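Local coordinates for transmembrane oligosaccharyl transferase (Archaeoglobus fulgidus, PDB 3WAJ), which is an integral membrane protein of the archaeal STT3/AglB family, combining a GT-C-type transmembrane region with a globular C-terminal part and carrying a bound zinc ion, at residues P48-Y51 against Y52-I55; G83-L86 against V87-S91; I566-P569 against F570-I574. All blocks are in the same frame, centred on the assembly; numbering follows the deposited sequence.

Contact 1: residues P48-Y51 against Y52-I55; sequences PWYY and YRLI
Arg53 lies alongside Tyr50 within the first two turns of helix 47-60, both side chains running the same way, and the arginine can be followed outward. Arg53 CB lies 3.4 Å from Tyr50 O. With CG anti to the backbone N (chi1 176°) and a bend at chi2, Arg53 CD reaches the tyrosine ring, 4.1 Å from Tyr50 CE1. Beyond it the guanidinium plane stands steeply to that ring, 78° apart, and its nitrogens are taken up elsewhere: NE makes salt bridges to Glu558 and Asp69, NH1 is bonded to the carbonyl of Tyr524, and NH2 to the hydroxyl of Tyr528. At another part of the Tyr50 ring Leu54 crosses at a slant, its CD1 3.7 Å from Tyr50 CE2, while Leu54 N donates to Tyr50 O at 2.9 Å. Trp49 and Tyr52 also run side by side, with Trp49 CE3 4.0 Å from Tyr52 CD1. The shortest helical bond here joins Ile55 N to Tyr51 O at 2.7 Å, nearly in line with the carbonyl. Tyr51 itself stacks on Phe82, its OH is hydrogen-bonded to His162 ND1, and it touches Asp161, which with Asp47 and His163 binds the zinc ion. Because Tyr50 OH and Arg53 NE both engage Asp69 OD2, that oxygen is shared by phenol and arginine, an arrangement that would favour a charged carboxylate and would restrain both side chains.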
# COMPACT_ATOMS: atom_id res chain seq x y z
N PRO A 48 0.66 6.65 3.81
CA PRO A 48 0.86 7.96 4.45
C PRO A 48 -0.44 8.75 4.61
O PRO A 48 -0.55 9.53 5.55
CB PRO A 48 1.81 8.68 3.48
CG PRO A 48 2.57 7.56 2.81
CD PRO A 48 1.53 6.46 2.64
N TRP A 49 -1.42 8.55 3.72
CA TRP A 49 -2.70 9.21 3.92
C TRP A 49 -3.43 8.72 5.18
O TRP A 49 -4.17 9.47 5.81
CB TRP A 49 -3.58 9.09 2.68
CG TRP A 49 -2.96 9.85 1.54
CD1 TRP A 49 -1.99 9.40 0.69
CD2 TRP A 49 -3.22 11.22 1.16
NE1 TRP A 49 -1.65 10.39 -0.21
CE2 TRP A 49 -2.38 11.52 0.06
CE3 TRP A 49 -4.07 12.21 1.64
CZ2 TRP A 49 -2.38 12.77 -0.58
CZ3 TRP A 49 -4.08 13.47 1.00
CH2 TRP A 49 -3.24 13.73 -0.10
N TYR A 50 -3.22 7.46 5.53
CA TYR A 50 -3.88 6.92 6.71
C TYR A 50 -3.18 7.36 8.00
O TYR A 50 -3.85 7.64 9.00
CB TYR A 50 -3.99 5.38 6.65
CG TYR A 50 -4.97 4.87 7.66
CD1 TYR A 50 -6.34 5.05 7.47
CD2 TYR A 50 -4.53 4.26 8.83
CE1 TYR A 50 -7.27 4.61 8.40
CE2 TYR A 50 -5.47 3.79 9.78
CZ TYR A 50 -6.83 3.98 9.56
OH TYR A 50 -7.76 3.55 10.47
N TYR A 51 -1.84 7.44 7.99
CA TYR A 51 -1.14 8.10 9.10
C TYR A 51 -1.72 9.49 9.33
O TYR A 51 -2.06 9.85 10.45
CB TYR A 51 0.38 8.15 8.90
CG TYR A 51 1.00 6.93 9.52
CD1 TYR A 51 0.96 6.75 10.90
CD2 TYR A 51 1.55 5.93 8.74
CE1 TYR A 51 1.46 5.60 11.48
CE2 TYR A 51 2.08 4.79 9.31
CZ TYR A 51 2.03 4.62 10.67
OH TYR A 51 2.55 3.48 11.22
N TYR A 52 -1.86 10.22 8.24
CA TYR A 52 -2.43 11.56 8.25
C TYR A 52 -3.79 11.55 8.94
O TYR A 52 -4.05 12.36 9.83
CB TYR A 52 -2.52 12.02 6.79
CG TYR A 52 -3.31 13.27 6.50
CD1 TYR A 52 -4.31 13.26 5.52
CD2 TYR A 52 -3.05 14.47 7.16
CE1 TYR A 52 -5.03 14.39 5.20
CE2 TYR A 52 -3.79 15.63 6.84
CZ TYR A 52 -4.77 15.57 5.85
OH TYR A 52 -5.51 16.68 5.52
N ARG A 53 -4.65 10.61 8.54
CA ARG A 53 -5.97 10.46 9.14
C ARG A 53 -5.84 10.24 10.66
O ARG A 53 -6.55 10.86 11.45
CB ARG A 53 -6.73 9.30 8.47
CG ARG A 53 -8.12 8.95 9.05
CD ARG A 53 -8.05 8.11 10.37
NE ARG A 53 -9.39 7.76 10.82
CZ ARG A 53 -10.23 8.63 11.39
NH1 ARG A 53 -9.84 9.88 11.61
NH2 ARG A 53 -11.44 8.25 11.75
N LEU A 54 -4.93 9.35 11.04
CA LEU A 54 -4.73 9.04 12.45
C LEU A 54 -4.15 10.24 13.23
O LEU A 54 -4.60 10.54 14.33
CB LEU A 54 -3.84 7.82 12.63
CG LEU A 54 -4.38 6.48 12.14
CD1 LEU A 54 -3.34 5.35 12.42
CD2 LEU A 54 -5.71 6.18 12.82
N ILE A 55 -3.13 10.89 12.67
CA ILE A 55 -2.45 11.98 13.36
C ILE A 55 -3.41 13.17 13.62
O ILE A 55 -3.44 13.73 14.71
CB ILE A 55 -1.18 12.41 12.60
CG1 ILE A 55 -0.10 11.34 12.76
CG2 ILE A 55 -0.66 13.77 13.09
CD1 ILE A 55 1.08 11.47 11.79

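Contact 2: residues G83-L86 against V87-S91; sequences GPFL and VYLGS
Pro84 and Tyr88 form the closely fitted side of this first turn of helix 84-96. Tyr88 N donates to Pro84 O at 2.8 Å in an almost straight bond (170° at the hydrogen), and the ring of Tyr88 comes edge-on to the proline: Tyr88 CD2 lies 3.1 Å from Pro84 O, and Pro84 CB sits in the ring plane at 3.7 Å from that same CD2. A first torsion placing CG beside the backbone N (chi1 -74°) brings the edge back over the preceding turn, and the hydroxyl at the far end is hydrogen-bonded to Pro63 O. Val87 also packs on the backbone, its CG2 3.3 Å from Gly83 O. Further along, Val87 O accepts from both N and OG of Ser91, the hydroxyl arriving from above the carbonyl plane at 2.8 Å. The flank of Phe85 and Leu89, partly exposed as Tyr88 is too, is looser within the helix because few side-chain atoms meet. The two lie side by side, Leu89 CD2 3.8 Å from Phe85 CZ, and Leu86 CD2 stays a long 4.5 Å from Leu89 CB. Trp165 and Trp169 of helix 163-181 complete this flank, meeting the Phe85 ring edge-to-face. With Gly83 at the N-cap and proline in the first helical position, where no amide hydrogen is needed for an i to i-4 bond, the arrangement is characteristic of a helix N-terminus.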
# COMPACT_ATOMS: atom_id res chain seq x y z
N GLY A 83 1.36 1.84 14.22
CA GLY A 83 1.90 2.00 15.56
C GLY A 83 1.86 3.39 16.16
O GLY A 83 1.79 4.39 15.43
N PRO A 84 1.92 3.47 17.50
CA PRO A 84 1.92 4.77 18.17
C PRO A 84 3.17 5.59 17.92
O PRO A 84 3.06 6.82 18.01
CB PRO A 84 1.79 4.41 19.66
CG PRO A 84 2.18 2.94 19.76
CD PRO A 84 1.79 2.34 18.45
N PHE A 85 4.32 4.99 17.61
CA PHE A 85 5.51 5.83 17.42
C PHE A 85 5.29 6.96 16.41
O PHE A 85 5.49 8.14 16.72
CB PHE A 85 6.76 5.04 17.01
CG PHE A 85 7.90 5.95 16.62
CD1 PHE A 85 8.23 6.15 15.29
CD2 PHE A 85 8.61 6.66 17.60
CE1 PHE A 85 9.26 7.02 14.93
CE2 PHE A 85 9.65 7.53 17.24
CZ PHE A 85 9.98 7.71 15.91
N LEU A 86 4.87 6.59 15.20
CA LEU A 86 4.73 7.59 14.13
C LEU A 86 3.48 8.42 14.36
O LEU A 86 3.48 9.61 14.07
CB LEU A 86 4.66 6.91 12.76
CG LEU A 86 5.39 7.54 11.56
CD1 LEU A 86 4.69 7.17 10.23
CD2 LEU A 86 5.58 9.04 11.69
N VAL A 87 2.41 7.80 14.87
CA VAL A 87 1.22 8.59 15.16
C VAL A 87 1.59 9.72 16.14
O VAL A 87 1.31 10.87 15.88
CB VAL A 87 0.03 7.76 15.69
CG1 VAL A 87 -1.16 8.69 15.97
CG2 VAL A 87 -0.39 6.71 14.67
N TYR A 88 2.24 9.39 17.26
CA TYR A 88 2.63 10.42 18.20
C TYR A 88 3.69 11.35 17.65
O TYR A 88 3.52 12.56 17.74
CB TYR A 88 2.99 9.84 19.58
CG TYR A 88 1.76 9.38 20.34
CD1 TYR A 88 0.94 10.30 20.98
CD2 TYR A 88 1.39 8.05 20.37
CE1 TYR A 88 -0.20 9.89 21.66
CE2 TYR A 88 0.26 7.63 21.04
CZ TYR A 88 -0.53 8.55 21.69
OH TYR A 88 -1.66 8.13 22.36
N LEU A 89 4.76 10.81 17.05
CA LEU A 89 5.76 11.68 16.40
C LEU A 89 5.10 12.75 15.52
O LEU A 89 5.42 13.94 15.63
CB LEU A 89 6.78 10.88 15.58
CG LEU A 89 7.86 11.73 14.88
CD1 LEU A 89 8.58 12.65 15.88
CD2 LEU A 89 8.88 10.86 14.16
N GLY A 90 4.15 12.32 14.69
CA GLY A 90 3.44 13.24 13.81
C GLY A 90 2.46 14.19 14.49
O GLY A 90 2.30 15.36 14.09
N SER A 91 1.77 13.69 15.52
CA SER A 91 0.95 14.56 16.35
C SER A 91 1.81 15.62 17.04
O SER A 91 1.47 16.81 17.05
CB SER A 91 0.20 13.74 17.40
OG SER A 91 -0.61 12.76 16.78

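Contact 3: residues I566-P569 against F570-I574; sequences IANP and FQAGI
Asn568 meets both Gln571 and Ala572 through backbone hydrogen bonds, and these two bonds close the turn. Gln571 N donates to Asn568 O at 2.9 Å, from well above the carbonyl plane, closing a type I turn over Pro569 and Phe570. Asn568 N in turn donates to Ala572 O at 3.0 Å, with a bent angle of 139° at the hydrogen. A second kind of interaction continues the pairing beyond the turn through C-H donors. Ala567 CA lies 3.1 Å from Ala572 O, which therefore faces both this carbon and the amide of Asn568, and Gly573 CA approaches Ile566 O at 3.3 Å. Glycine's lack of a side chain permits that approach, and Gly573 also has a positive phi. The third group consists of side-chain packing. The amide of Asn568 crosses the Phe570 ring obliquely, their planes 66° apart, with Asn568 ND2 3.8 Å from Phe570 CD2. The same ND2 rests 3.5 Å from Ala572 CB, so it touches the ring and the methyl from different sides. Phe570, its CG beside the backbone N (chi1 -50°), projects its ring into an aromatic cluster with His555, Tyr50 and Phe82, each met edge-to-face. The Phe570 side chain is about 8 Å from the bound zinc ion. A type I turn followed by a residue of left-handed conformation, Gln571, and paired in this fashion is the 3:5 pattern of a beta hairpin with a G1 bulge, here built without regular strands.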
# COMPACT_ATOMS: atom_id res chain seq x y z
N ILE A 566 -15.89 1.16 1.56
CA ILE A 566 -16.18 -0.26 1.78
C ILE A 566 -14.86 -1.07 1.87
O ILE A 566 -14.74 -2.03 2.64
CB ILE A 566 -17.07 -0.77 0.63
CG1 ILE A 566 -18.54 -0.73 1.04
CG2 ILE A 566 -16.64 -2.16 0.11
CD1 ILE A 566 -19.15 0.69 1.03
N ALA A 567 -13.87 -0.67 1.07
CA ALA A 567 -12.62 -1.42 0.99
C ALA A 567 -11.37 -0.56 1.24
O ALA A 567 -11.38 0.65 0.98
CB ALA A 567 -12.53 -2.17 -0.34
N ASN A 568 -10.29 -1.22 1.66
CA ASN A 568 -9.11 -0.65 2.31
C ASN A 568 -7.83 -1.11 1.66
O ASN A 568 -7.76 -2.24 1.17
CB ASN A 568 -8.97 -1.28 3.73
CG ASN A 568 -9.58 -0.45 4.80
OD1 ASN A 568 -9.76 0.75 4.62
ND2 ASN A 568 -9.90 -1.07 5.92
N PRO A 569 -6.77 -0.30 1.79
CA PRO A 569 -5.43 -0.81 1.44
C PRO A 569 -4.84 -1.79 2.47
O PRO A 569 -3.71 -2.23 2.26
CB PRO A 569 -4.61 0.48 1.32
CG PRO A 569 -5.65 1.55 0.96
CD PRO A 569 -6.81 1.17 1.85
N PHE A 570 -5.56 -2.10 3.54
CA PHE A 570 -5.24 -3.28 4.38
C PHE A 570 -5.91 -4.52 3.82
O PHE A 570 -5.91 -5.56 4.48
CB PHE A 570 -5.75 -3.11 5.82
CG PHE A 570 -5.36 -1.81 6.44
CD1 PHE A 570 -4.05 -1.36 6.38
CD2 PHE A 570 -6.31 -1.02 7.05
CE1 PHE A 570 -3.70 -0.15 6.93
CE2 PHE A 570 -5.96 0.21 7.60
CZ PHE A 570 -4.66 0.64 7.54
N GLN A 571 -6.52 -4.39 2.64
CA GLN A 571 -7.26 -5.46 1.96
C GLN A 571 -8.52 -5.93 2.68
O GLN A 571 -8.95 -7.07 2.50
CB GLN A 571 -6.34 -6.62 1.58
CG GLN A 571 -5.22 -6.21 0.60
CD GLN A 571 -4.19 -7.30 0.35
OE1 GLN A 571 -4.28 -8.40 0.90
NE2 GLN A 571 -3.21 -7.00 -0.49
N ALA A 572 -9.12 -5.04 3.48
CA ALA A 572 -10.45 -5.26 4.03
C ALA A 572 -11.52 -4.88 2.99
O ALA A 572 -11.31 -3.97 2.18
CB ALA A 572 -10.64 -4.43 5.28
N GLY A 573 -12.67 -5.56 3.02
CA GLY A 573 -13.81 -5.18 2.20
C GLY A 573 -13.73 -5.53 0.72
O GLY A 573 -14.54 -5.04 -0.09
N ILE A 574 -12.78 -6.39 0.35
CA ILE A 574 -12.70 -6.85 -1.03
C ILE A 574 -13.84 -7.82 -1.38
O ILE A 574 -14.36 -7.81 -2.49
CB ILE A 574 -11.34 -7.51 -1.34
CG1 ILE A 574 -10.21 -6.46 -1.28
CG2 ILE A 574 -11.34 -8.20 -2.70
CD1 ILE A 574 -8.79 -7.07 -1.14

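How the contacts relate
From the N terminus, contact 1 spans the start of helix 47-60, contact 2 the start of helix 84-96, and contact 3 the turn that follows strand 564-565. Each closes within a few residues, so the three stand in series and none encloses or crosses another. Contacts 1 and 2 pack directly: Ile55 CG2 lies 3.4 Å from Gly90 C and 3.4 Å from Ser91 N, joining the two helices. Contact 1 also meets contact 3 through the aromatic pair of Tyr50 and Phe570, tying the STT3 N-terminal family region to the AglB core. Contacts 2 and 3 stay about 9 Å apart at their nearest atoms, with contact 1 bridging them.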